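Local coordinates for protein exocyst complex component EXO70 (Saccharomyces cerevisiae, PDB 2B1E) that takes part in exocytosis as a subunit of the exocyst, the complex that tethers secretory vesicles to sites of exocytosis, and contributes to assembly of that complex, at residues Asp398-Pro402 with Arg451-Tyr455; Tyr25-Leu29 with Leu78-Ser82; Leu158-Ala162 with Gly179-Tyr183; Glu194-Val198 with Val212-Leu217; Gly243-Phe247 with Val281-Phe286. All blocks are in the same frame, centred on the assembly; numbering follows the deposited sequence.

The five contacts are strung along an elongated, all-helical chain with a radius of gyration of 43 Å. In chain order they run 2, 3, 4, 5, 1, each closing before the next opens. Contacts 2 and 1 are the farthest apart, with centres about 97 Å from each other, on opposite sides of the chain's centre. Contacts 3 and 4 share helix 180-201, and their centres lie about 22 Å apart. The centre of contact 5 lies about 6 Å from the centre of the chain, and contact 5 touches contact 3, where Met180 CB meets Phe245 CZ at 4.0 Å. Local helix-to-helix and loop-to-helix joints thus recur along the rod, as expected for a long stack of helical bundles.

Contact 1: Asp398-Pro402 with Arg451-Tyr455; sequences DVANP and RYISY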
# COMPACT_ATOMS: atom_id res chain seq x y z
N ASP A 398 -24.92 15.86 20.62
CA ASP A 398 -25.85 15.31 19.65
C ASP A 398 -25.35 15.77 18.30
O ASP A 398 -25.82 16.76 17.74
CB ASP A 398 -27.28 15.81 19.91
CG ASP A 398 -28.28 15.25 18.91
OD1 ASP A 398 -27.98 14.20 18.31
OD2 ASP A 398 -29.36 15.85 18.74
N VAL A 399 -24.36 15.06 17.78
CA VAL A 399 -23.74 15.40 16.50
C VAL A 399 -24.57 15.01 15.30
O VAL A 399 -25.48 14.18 15.39
CB VAL A 399 -22.35 14.74 16.36
CG1 VAL A 399 -21.44 15.15 17.51
CG2 VAL A 399 -22.49 13.21 16.30
N ALA A 400 -24.23 15.62 14.16
CA ALA A 400 -24.91 15.35 12.90
C ALA A 400 -26.41 15.55 13.00
O ALA A 400 -27.18 14.79 12.44
CB ALA A 400 -24.61 13.93 12.44
N ASN A 401 -26.82 16.57 13.73
CA ASN A 401 -28.24 16.85 13.87
C ASN A 401 -28.51 18.34 13.83
O ASN A 401 -28.48 19.01 14.85
CB ASN A 401 -28.78 16.24 15.16
CG ASN A 401 -30.27 16.51 15.35
OD1 ASN A 401 -30.95 16.93 14.42
ND2 ASN A 401 -30.77 16.25 16.56
N PRO A 402 -28.77 18.88 12.63
CA PRO A 402 -29.06 20.30 12.40
C PRO A 402 -30.34 20.80 13.09
O PRO A 402 -30.55 22.00 13.20
CB PRO A 402 -29.19 20.38 10.88
CG PRO A 402 -28.30 19.29 10.40
CD PRO A 402 -28.60 18.17 11.35
N ARG A 451 -24.78 19.78 5.63
CA ARG A 451 -25.19 19.53 7.01
C ARG A 451 -24.82 20.73 7.87
O ARG A 451 -25.66 21.24 8.62
CB ARG A 451 -24.49 18.28 7.57
CG ARG A 451 -24.79 18.00 9.05
CD ARG A 451 -23.74 17.06 9.66
NE ARG A 451 -23.74 15.74 9.05
CZ ARG A 451 -22.84 14.79 9.30
NH1 ARG A 451 -21.85 15.03 10.15
NH2 ARG A 451 -22.93 13.60 8.71
N TYR A 452 -23.58 21.20 7.75
CA TYR A 452 -23.13 22.33 8.54
C TYR A 452 -23.60 23.68 8.02
O TYR A 452 -23.64 24.66 8.76
CB TYR A 452 -21.60 22.24 8.73
CG TYR A 452 -21.26 21.01 9.54
CD1 TYR A 452 -21.63 20.92 10.88
CD2 TYR A 452 -20.72 19.87 8.93
CE1 TYR A 452 -21.49 19.73 11.60
CE2 TYR A 452 -20.57 18.68 9.64
CZ TYR A 452 -20.97 18.61 10.97
OH TYR A 452 -20.87 17.42 11.67
N ILE A 453 -23.98 23.73 6.74
CA ILE A 453 -24.55 24.96 6.20
C ILE A 453 -25.89 25.00 6.92
O ILE A 453 -26.32 26.04 7.41
CB ILE A 453 -24.81 24.86 4.68
CG1 ILE A 453 -23.49 25.00 3.91
CG2 ILE A 453 -25.82 25.91 4.25
CD1 ILE A 453 -23.55 24.45 2.47
N SER A 454 -26.53 23.84 7.00
CA SER A 454 -27.82 23.73 7.67
C SER A 454 -27.71 24.15 9.15
O SER A 454 -28.62 24.78 9.69
CB SER A 454 -28.36 22.30 7.54
OG SER A 454 -29.76 22.28 7.75
N TYR A 455 -26.61 23.79 9.81
CA TYR A 455 -26.40 24.21 11.20
C TYR A 455 -26.47 25.74 11.28
O TYR A 455 -27.09 26.30 12.17
CB TYR A 455 -25.03 23.75 11.73
CG TYR A 455 -25.02 22.40 12.43
CD1 TYR A 455 -25.54 21.27 11.82
CD2 TYR A 455 -24.44 22.26 13.70
CE1 TYR A 455 -25.50 20.04 12.42
CE2 TYR A 455 -24.39 21.00 14.32
CZ TYR A 455 -24.92 19.90 13.67
OH TYR A 455 -24.91 18.65 14.27
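A loop between helix 364-391 and helix 410-429 lies here against helix 440-473. Asp398 opens the loop segment and accepts a hydrogen bond at OD2 from Asn401 ND2 (2.6 Å), which ties Asp398 to Asn401 within the loop. Its other oxygen forms a salt bridge with Lys350. Val399 turns its side chain to helix 364-391. Ala400 CB lies over one face of the Arg451 guanidinium, 3.7 Å from CZ. Asn401 N donates the one hydrogen bond between the segments, to Tyr455 OH at 2.9 Å. Pro402 ends the segment and covers the helix surface: its CG is 3.5 Å from Tyr455 CE1 and 4.0 Å from Arg451 CG, and its CB is 3.7 Å from Ser454 OG, which is hydrogen-bonded to Arg461. Glu384 is hydrogen-bonded to Tyr455 OH, Tyr452 OH and Ala400 N. The Tyr455 hydroxyl therefore joins three elements, the loop, its own helix and helix 364-391, while Pro402 adds apolar contact with its ring.

Contact 2: Tyr25-Leu29 with Leu78-Ser82; sequences YEIIL and LIKRS
Two nearly parallel helical segments, Tyr25-Leu29 and Leu78-Ser82, pack side by side. Their axes come within 11.5 Å, with 13° between their N-to-C directions. Glu26 CA is nearest Leu78 CA (7.2 Å), and Leu29 CA is nearest Ser82 CA (7.4 Å). Both backbones are regular alpha helix, with Leu29 N bonded to Tyr25 O at 2.9 Å and Ser82 N to Leu78 O at 3.0 Å. Glu26 is extended (chi1 and chi2 both t) and reaches across the gap. Arg81 (chi1 m, chi2 t, chi3 m) brings NH2 to Glu26 OE1, a hydrogen bond of 3.0 Å within a salt bridge. Glu26 OE2 is hydrogen-bonded to His74, so both carboxylate oxygens have partners. The Ser82 hydroxyl (chi1 m) is satisfied within its own helix, donating to Leu78 O at 2.8 Å. Leu78 (t, p) fills the interior: its CD1 is 3.6 Å from Glu26 CG, and its CG is 4.2 Å from Leu29 CD1. Leu29 CD1 also lies 3.5 Å from Ser82 OG. The Leu29 side chain touches Tyr41, Val44 and Leu48 of helix 38-56. This is helical-bundle packing: buried leucine contact lies beside a salt bridge to an exposed arginine.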
# COMPACT_ATOMS: atom_id res chain seq x y z
N TYR A 25 46.97 -45.25 -21.81
CA TYR A 25 45.86 -44.36 -21.51
C TYR A 25 46.28 -43.31 -20.49
O TYR A 25 45.83 -42.16 -20.54
CB TYR A 25 44.64 -45.13 -20.99
CG TYR A 25 43.99 -46.02 -22.02
CD1 TYR A 25 43.72 -45.54 -23.30
CD2 TYR A 25 43.65 -47.33 -21.72
CE1 TYR A 25 43.12 -46.36 -24.26
CE2 TYR A 25 43.05 -48.16 -22.67
CZ TYR A 25 42.79 -47.67 -23.94
OH TYR A 25 42.22 -48.48 -24.89
N GLU A 26 47.14 -43.70 -19.55
CA GLU A 26 47.58 -42.73 -18.56
C GLU A 26 48.41 -41.62 -19.20
O GLU A 26 48.33 -40.46 -18.80
CB GLU A 26 48.41 -43.39 -17.45
CG GLU A 26 48.83 -42.37 -16.39
CD GLU A 26 49.26 -42.99 -15.07
OE1 GLU A 26 49.35 -42.24 -14.07
OE2 GLU A 26 49.51 -44.21 -15.04
N ILE A 27 49.22 -41.99 -20.19
CA ILE A 27 50.05 -41.01 -20.88
C ILE A 27 49.14 -40.00 -21.56
O ILE A 27 49.38 -38.78 -21.52
CB ILE A 27 50.99 -41.71 -21.90
CG1 ILE A 27 52.06 -42.49 -21.13
CG2 ILE A 27 51.62 -40.68 -22.84
CD1 ILE A 27 52.99 -43.34 -21.98
N ILE A 28 48.07 -40.48 -22.18
CA ILE A 28 47.12 -39.59 -22.84
C ILE A 28 46.49 -38.65 -21.82
O ILE A 28 46.51 -37.42 -21.96
CB ILE A 28 46.01 -40.39 -23.55
CG1 ILE A 28 46.62 -41.26 -24.66
CG2 ILE A 28 44.98 -39.43 -24.14
CD1 ILE A 28 45.61 -42.10 -25.42
N LEU A 29 45.93 -39.25 -20.77
CA LEU A 29 45.27 -38.48 -19.72
C LEU A 29 46.20 -37.45 -19.07
O LEU A 29 45.76 -36.38 -18.65
CB LEU A 29 44.71 -39.43 -18.65
CG LEU A 29 43.52 -40.30 -19.09
CD1 LEU A 29 43.22 -41.34 -18.02
CD2 LEU A 29 42.29 -39.41 -19.35
N LEU A 78 44.12 -44.36 -11.05
CA LEU A 78 44.18 -43.49 -12.22
C LEU A 78 42.79 -42.92 -12.52
O LEU A 78 42.66 -41.75 -12.90
CB LEU A 78 44.71 -44.27 -13.43
CG LEU A 78 44.80 -43.53 -14.77
CD1 LEU A 78 45.68 -42.27 -14.64
CD2 LEU A 78 45.37 -44.48 -15.81
N ILE A 79 41.75 -43.73 -12.32
CA ILE A 79 40.39 -43.26 -12.54
C ILE A 79 40.08 -42.18 -11.50
O ILE A 79 39.51 -41.13 -11.81
CB ILE A 79 39.36 -44.43 -12.41
CG1 ILE A 79 39.53 -45.41 -13.58
CG2 ILE A 79 37.94 -43.90 -12.41
CD1 ILE A 79 38.73 -46.72 -13.45
N LYS A 80 40.46 -42.44 -10.25
CA LYS A 80 40.22 -41.49 -9.17
C LYS A 80 40.89 -40.14 -9.44
O LYS A 80 40.28 -39.08 -9.24
CB LYS A 80 40.72 -42.06 -7.85
CG LYS A 80 40.36 -41.22 -6.64
CD LYS A 80 40.90 -41.84 -5.34
CE LYS A 80 40.41 -43.26 -5.13
NZ LYS A 80 41.01 -43.88 -3.90
N ARG A 81 42.13 -40.17 -9.90
CA ARG A 81 42.84 -38.92 -10.16
C ARG A 81 42.22 -38.16 -11.33
O ARG A 81 42.07 -36.93 -11.28
CB ARG A 81 44.32 -39.20 -10.45
CG ARG A 81 45.08 -39.86 -9.30
CD ARG A 81 46.59 -39.77 -9.52
NE ARG A 81 47.10 -40.61 -10.61
CZ ARG A 81 47.30 -41.92 -10.49
NH1 ARG A 81 47.03 -42.53 -9.34
NH2 ARG A 81 47.83 -42.62 -11.50
N SER A 82 41.86 -38.89 -12.38
CA SER A 82 41.26 -38.29 -13.55
C SER A 82 39.90 -37.65 -13.24
O SER A 82 39.59 -36.57 -13.75
CB SER A 82 41.13 -39.34 -14.66
OG SER A 82 42.39 -39.89 -14.97

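Contact 3: Leu158-Ala162 with Gly179-Tyr183; sequences LEPFA and GMNSY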
# COMPACT_ATOMS: atom_id res chain seq x y z
N LEU A 158 24.62 -5.26 -2.39
CA LEU A 158 23.37 -4.53 -2.18
C LEU A 158 22.85 -4.64 -0.74
O LEU A 158 22.09 -3.79 -0.29
CB LEU A 158 22.30 -5.06 -3.14
CG LEU A 158 22.68 -5.09 -4.62
CD1 LEU A 158 21.52 -5.66 -5.41
CD2 LEU A 158 23.02 -3.69 -5.11
N GLU A 159 23.27 -5.69 -0.05
CA GLU A 159 22.87 -5.93 1.34
C GLU A 159 22.97 -4.68 2.21
O GLU A 159 22.05 -4.37 2.96
CB GLU A 159 23.72 -7.06 1.93
CG GLU A 159 23.61 -7.24 3.44
CD GLU A 159 22.21 -7.61 3.88
OE1 GLU A 159 21.55 -8.38 3.15
OE2 GLU A 159 21.79 -7.16 4.96
N PRO A 160 24.10 -3.96 2.13
CA PRO A 160 24.31 -2.75 2.92
C PRO A 160 23.19 -1.72 2.77
O PRO A 160 22.50 -1.39 3.74
CB PRO A 160 25.64 -2.22 2.39
CG PRO A 160 26.37 -3.46 2.03
CD PRO A 160 25.30 -4.26 1.32
N PHE A 161 23.03 -1.22 1.55
CA PHE A 161 22.03 -0.20 1.24
C PHE A 161 20.58 -0.66 1.42
O PHE A 161 19.65 0.07 1.08
CB PHE A 161 22.23 0.28 -0.19
CG PHE A 161 23.64 0.72 -0.49
CD1 PHE A 161 24.12 1.93 -0.00
CD2 PHE A 161 24.48 -0.08 -1.25
CE1 PHE A 161 25.43 2.34 -0.27
CE2 PHE A 161 25.79 0.32 -1.53
CZ PHE A 161 26.27 1.53 -1.04
N ALA A 162 20.38 -1.87 1.95
CA ALA A 162 19.03 -2.39 2.15
C ALA A 162 18.76 -2.69 3.62
O ALA A 162 17.61 -2.68 4.06
CB ALA A 162 18.82 -3.64 1.31
N GLY A 179 16.83 1.01 -0.50
CA GLY A 179 17.70 0.09 -1.23
C GLY A 179 17.06 -1.28 -1.38
O GLY A 179 17.65 -2.18 -1.98
N MET A 180 15.86 -1.43 -0.83
CA MET A 180 15.15 -2.69 -0.91
C MET A 180 14.68 -2.91 -2.34
O MET A 180 14.47 -4.04 -2.78
CB MET A 180 13.95 -2.69 0.05
CG MET A 180 13.37 -4.06 0.34
SD MET A 180 14.46 -5.11 1.33
CE MET A 180 15.47 -5.84 0.06
N ASN A 181 14.52 -1.80 -3.07
CA ASN A 181 14.07 -1.85 -4.46
C ASN A 181 15.11 -2.49 -5.37
O ASN A 181 14.79 -3.41 -6.14
CB ASN A 181 13.75 -0.44 -4.95
CG ASN A 181 12.67 0.24 -4.13
OD1 ASN A 181 11.58 -0.31 -3.96
ND2 ASN A 181 12.97 1.42 -3.61
N SER A 182 16.35 -2.01 -5.30
CA SER A 182 17.42 -2.57 -6.12
C SER A 182 17.68 -4.02 -5.72
O SER A 182 17.74 -4.90 -6.57
CB SER A 182 18.70 -1.76 -5.96
OG SER A 182 18.54 -0.45 -6.47
N TYR A 183 17.83 -4.24 -4.42
CA TYR A 183 18.07 -5.58 -3.89
C TYR A 183 17.06 -6.54 -4.49
O TYR A 183 17.41 -7.67 -4.87
CB TYR A 183 17.93 -5.58 -2.37
CG TYR A 183 18.34 -6.89 -1.72
CD1 TYR A 183 19.64 -7.09 -1.26
CD2 TYR A 183 17.43 -7.94 -1.59
CE1 TYR A 183 20.03 -8.30 -0.68
CE2 TYR A 183 17.80 -9.15 -1.01
CZ TYR A 183 19.10 -9.33 -0.55
OH TYR A 183 19.46 -10.52 0.03
O HOH W 1 21.93 -10.16 1.05
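The type I beta turn from Glu159 to Ala162 fits against the first turn of helix 180-201. Leu158, just before the turn, is one bump. Its CD1 settles against the helix backbone, 3.8 Å from Tyr183 CA and 4.0 Å from Ser182 O, and its CB lies 3.8 Å from Tyr183 CD1. At the other end, Ala162 points its methyl into a hollow formed by Gly179, Met180 and Tyr183. Its CB is 3.8 Å from Gly179 O, 4.2 Å from Met180 CE and 4.3 Å from Tyr183 CB. Gly179 lets the two segments close up. Its CA lies 3.0 Å from Phe161 O in a CA-H...O contact, and a CB there would clash with that same carbonyl oxygen. The Tyr183 ring presents its edge to Glu159 N. Beyond it, a water bridges Glu159 OE1 (2.8 Å) and Tyr183 OH (2.7 Å), spanning the gap between the two side-chain ends. Ser182 OG is hydrogen-bonded to Gln103. Helix 102-108 meets Leu158, and Leu227 of helix 209-233 touches Glu159, Ala162, Met180 and Tyr183. Helix 245-259 packs on Met180 through Phe245 and Leu249, so the turn and the helix start are bordered by three further helices.

Contact 4: Glu194-Val198 with Val212-Leu217; sequences EKSLV and VLSQIL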
# COMPACT_ATOMS: atom_id res chain seq x y z
N GLU A 194 19.05 -18.17 -12.97
CA GLU A 194 19.38 -19.50 -12.47
C GLU A 194 18.42 -20.49 -13.13
O GLU A 194 18.77 -21.63 -13.40
CB GLU A 194 19.23 -19.60 -10.94
CG GLU A 194 20.46 -19.17 -10.13
CD GLU A 194 21.78 -19.60 -10.76
OE1 GLU A 194 22.23 -18.90 -11.69
OE2 GLU A 194 22.37 -20.62 -10.32
N LYS A 195 17.19 -20.04 -13.37
CA LYS A 195 16.20 -20.88 -14.04
C LYS A 195 16.68 -21.20 -15.46
O LYS A 195 16.55 -22.34 -15.93
CB LYS A 195 14.85 -20.16 -14.10
CG LYS A 195 13.81 -20.88 -14.94
CD LYS A 195 13.46 -22.26 -14.39
CE LYS A 195 12.36 -22.90 -15.24
NZ LYS A 195 11.21 -21.96 -15.44
N SER A 196 17.24 -20.20 -16.14
CA SER A 196 17.73 -20.42 -17.50
C SER A 196 18.92 -21.38 -17.46
O SER A 196 19.05 -22.26 -18.31
CB SER A 196 18.17 -19.09 -18.15
OG SER A 196 17.09 -18.18 -18.23
N LEU A 197 19.78 -21.21 -16.45
CA LEU A 197 20.96 -22.07 -16.30
C LEU A 197 20.58 -23.53 -16.13
O LEU A 197 21.06 -24.39 -16.87
CB LEU A 197 21.81 -21.62 -15.10
CG LEU A 197 23.12 -22.40 -14.94
CD1 LEU A 197 24.00 -22.16 -16.16
CD2 LEU A 197 23.85 -21.96 -13.68
N VAL A 198 19.73 -23.82 -15.15
CA VAL A 198 19.32 -25.20 -14.93
C VAL A 198 18.66 -25.75 -16.19
O VAL A 198 18.91 -26.89 -16.57
CB VAL A 198 18.34 -25.32 -13.73
CG1 VAL A 198 17.72 -26.71 -13.71
CG2 VAL A 198 19.08 -25.06 -12.42
N VAL A 212 17.40 -28.89 -7.88
CA VAL A 212 18.65 -28.17 -8.04
C VAL A 212 18.40 -26.68 -7.90
O VAL A 212 19.06 -26.00 -7.11
CB VAL A 212 19.28 -28.46 -9.44
CG1 VAL A 212 20.49 -27.57 -9.66
CG2 VAL A 212 19.70 -29.92 -9.53
N LEU A 213 17.44 -26.16 -8.67
CA LEU A 213 17.11 -24.74 -8.62
C LEU A 213 16.71 -24.32 -7.21
O LEU A 213 17.07 -23.24 -6.75
CB LEU A 213 15.99 -24.42 -9.61
CG LEU A 213 15.59 -22.95 -9.71
CD1 LEU A 213 16.77 -22.12 -10.21
CD2 LEU A 213 14.40 -22.80 -10.66
N SER A 214 15.96 -25.18 -6.51
CA SER A 214 15.53 -24.87 -5.15
C SER A 214 16.73 -24.69 -4.22
O SER A 214 16.84 -23.70 -3.51
CB SER A 214 14.62 -25.98 -4.61
OG SER A 214 14.33 -25.78 -3.23
N GLN A 215 17.64 -25.66 -4.25
CA GLN A 215 18.83 -25.61 -3.42
C GLN A 215 19.70 -24.37 -3.64
O GLN A 215 20.38 -23.91 -2.72
CB GLN A 215 19.67 -26.87 -3.65
CG GLN A 215 19.05 -28.10 -3.01
CD GLN A 215 19.88 -29.33 -3.25
OE1 GLN A 215 19.80 -29.96 -4.31
NE2 GLN A 215 20.72 -29.68 -2.28
N ILE A 216 19.67 -23.84 -4.85
CA ILE A 216 20.46 -22.65 -5.18
C ILE A 216 19.73 -21.37 -4.77
O ILE A 216 20.34 -20.43 -4.27
CB ILE A 216 20.78 -22.60 -6.70
CG1 ILE A 216 21.76 -23.72 -7.06
CG2 ILE A 216 21.37 -21.25 -7.08
CD1 ILE A 216 21.98 -23.89 -8.54
N LEU A 217 18.42 -21.33 -4.98
CA LEU A 217 17.63 -20.14 -4.66
C LEU A 217 17.22 -19.99 -3.20
O LEU A 217 17.07 -18.88 -2.71
CB LEU A 217 16.38 -20.11 -5.54
CG LEU A 217 16.55 -20.09 -7.06
CD1 LEU A 217 15.17 -20.03 -7.72
CD2 LEU A 217 17.37 -18.89 -7.49
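Leu213 overlaps the face of helix 180-201 between Glu194 and Val198. Its CD1 is 3.6 Å from Glu194 CB and 3.8 Å from Lys195 N, and its CD2 is 3.9 Å from Lys195 CD. Val198 CG2 touches Leu213 CB at 4.2 Å and Val212 CG1 at 4.0 Å. The two segments run roughly antiparallel, with 146° between their directions and axes 10.1 Å apart. Val198 and Leu213 have the nearest CA atoms, at 6.7 Å. Toward the start of segment 194-198, Glu194 lies against Ile216 and Leu217: OE2 is 3.4 Å from Ile216 CG2, and CB is 4.0 Å from Leu217 CD2. This is a helical hairpin of consecutive helices, 180-201 and 209-233, within the C-terminal family region. Helix 136-155 borders it, bringing Ile151 to Glu194 and Gln140 to Val212. No hydrogen bond crosses between the segments. The interface is held by aliphatic contact, and the buried Glu194 charge is met by a salt bridge to Arg147 of helix 136-155.

Contact 5: Gly243-Phe247 with Val281-Phe286; sequences GFFSF and VTQSLF
Segment 243-247 leads from a loop into helix 245-259, and segment 281-286 is part of helix 268-299. Gly243 CA is nearest Leu285 CA (7.4 Å), and Ser246 CA is nearest Thr282 CA (6.1 Å). Gly243 has phi 166° and psi -34°, Phe244 -74° and -8°; Ser246 and Phe247 are helical. Ser246 takes chi1 p, which returns its OG to Gly243 O at 2.8 Å as donor. The same OG lies 3.4 Å from Thr282 CG2, with Thr282 also at chi1 p. Ser246 CB is 4.2 Å from Val281 CG1. Leu285 (t, p) is the central apolar side chain. Its CD2 reaches Phe244 CD2 at the ring edge (3.5 Å), Phe247 CZ (3.8 Å) and Gly243 O (3.8 Å). Phe244, Phe247 and Phe286 all have chi1 m, with chi2 143°, -46° and -90°. Phe286 CZ thus meets the Phe247 ring at its edge, 4.2 Å from Phe247 CZ. No hydrogen bond crosses; Leu285 and the three rings make an apolar cluster joining a helix start to a long helix. Phe323 of helix 311-323 stacks edge-to-face with Phe244 and also meets Phe286, Phe371 of helix 364-391 stacks edge-to-face with Phe286, and helix 327-333 covers Phe247 through Cys330 and Ala333.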
# COMPACT_ATOMS: atom_id res chain seq x y z
N GLY A 243 6.22 4.68 7.41
CA GLY A 243 5.09 3.77 7.42
C GLY A 243 4.56 3.44 6.04
O GLY A 243 4.09 2.34 5.79
N PHE A 244 4.63 4.41 5.13
CA PHE A 244 4.16 4.21 3.77
C PHE A 244 5.15 3.34 3.01
O PHE A 244 4.89 2.92 1.88
CB PHE A 244 3.99 5.55 3.06
CG PHE A 244 2.85 6.37 3.58
CD1 PHE A 244 2.95 7.75 3.68
CD2 PHE A 244 1.66 5.75 3.97
CE1 PHE A 244 1.89 8.50 4.16
CE2 PHE A 244 0.59 6.50 4.45
CZ PHE A 244 0.71 7.88 4.55
N PHE A 245 6.30 3.07 3.64
CA PHE A 245 7.32 2.24 3.02
C PHE A 245 6.77 0.84 2.84
O PHE A 245 7.20 0.09 1.96
CB PHE A 245 8.58 2.20 3.88
CG PHE A 245 9.68 1.37 3.30
CD1 PHE A 245 10.17 1.64 2.02
CD2 PHE A 245 10.23 0.31 4.01
CE1 PHE A 245 11.18 0.87 1.47
CE2 PHE A 245 11.25 -0.46 3.46
CZ PHE A 245 11.72 -0.18 2.19
N SER A 246 5.81 0.48 3.69
CA SER A 246 5.19 -0.84 3.63
C SER A 246 4.61 -1.11 2.24
O SER A 246 4.61 -2.25 1.78
CB SER A 246 4.09 -0.94 4.68
OG SER A 246 3.09 0.04 4.47
N PHE A 247 4.12 -0.06 1.58
CA PHE A 247 3.56 -0.23 0.25
C PHE A 247 4.62 -0.73 -0.72
O PHE A 247 4.33 -1.54 -1.61
CB PHE A 247 2.98 1.10 -0.27
CG PHE A 247 1.74 1.55 0.44
CD1 PHE A 247 0.70 0.65 0.69
CD2 PHE A 247 1.58 2.88 0.81
CE1 PHE A 247 -0.48 1.07 1.31
CE2 PHE A 247 0.40 3.31 1.43
CZ PHE A 247 -0.63 2.41 1.68
N VAL A 281 0.51 -4.85 8.72
CA VAL A 281 1.00 -3.48 8.83
C VAL A 281 0.30 -2.50 7.89
O VAL A 281 -0.13 -1.43 8.32
CB VAL A 281 2.51 -3.42 8.58
CG1 VAL A 281 3.00 -1.98 8.61
CG2 VAL A 281 3.23 -4.24 9.65
N THR A 282 0.17 -2.86 6.61
CA THR A 282 -0.49 -1.96 5.67
C THR A 282 -1.96 -1.79 6.03
O THR A 282 -2.53 -0.72 5.86
CB THR A 282 -0.39 -2.45 4.20
OG1 THR A 282 -1.07 -3.70 4.07
CG2 THR A 282 1.07 -2.61 3.79
N GLN A 283 -2.57 -2.86 6.54
CA GLN A 283 -3.98 -2.79 6.92
C GLN A 283 -4.15 -1.90 8.15
O GLN A 283 -5.13 -1.16 8.25
CB GLN A 283 -4.54 -4.19 7.23
CG GLN A 283 -6.00 -4.16 7.69
CD GLN A 283 -6.53 -5.52 8.12
OE1 GLN A 283 -6.61 -6.45 7.32
NE2 GLN A 283 -6.89 -5.63 9.39
N SER A 284 -3.20 -1.97 9.07
CA SER A 284 -3.26 -1.16 10.27
C SER A 284 -2.99 0.30 9.92
O SER A 284 -3.37 1.21 10.65
CB SER A 284 -2.22 -1.64 11.29
OG SER A 284 -2.48 -2.98 11.67
N LEU A 285 -2.32 0.50 8.79
CA LEU A 285 -2.00 1.85 8.35
C LEU A 285 -3.28 2.66 8.17
O LEU A 285 -3.33 3.85 8.51
CB LEU A 285 -1.22 1.78 7.03
CG LEU A 285 -0.46 3.04 6.62
CD1 LEU A 285 0.49 3.45 7.73
CD2 LEU A 285 0.31 2.76 5.32
N PHE A 286 -4.32 2.01 7.66
CA PHE A 286 -5.61 2.66 7.44
C PHE A 286 -6.39 2.83 8.74
O PHE A 286 -6.86 3.92 9.06
CB PHE A 286 -6.43 1.85 6.44
CG PHE A 286 -5.86 1.86 5.05
CD1 PHE A 286 -6.25 2.83 4.14
CD2 PHE A 286 -4.90 0.92 4.67
CE1 PHE A 286 -5.68 2.88 2.87
CE2 PHE A 286 -4.33 0.96 3.41
CZ PHE A 286 -4.72 1.94 2.50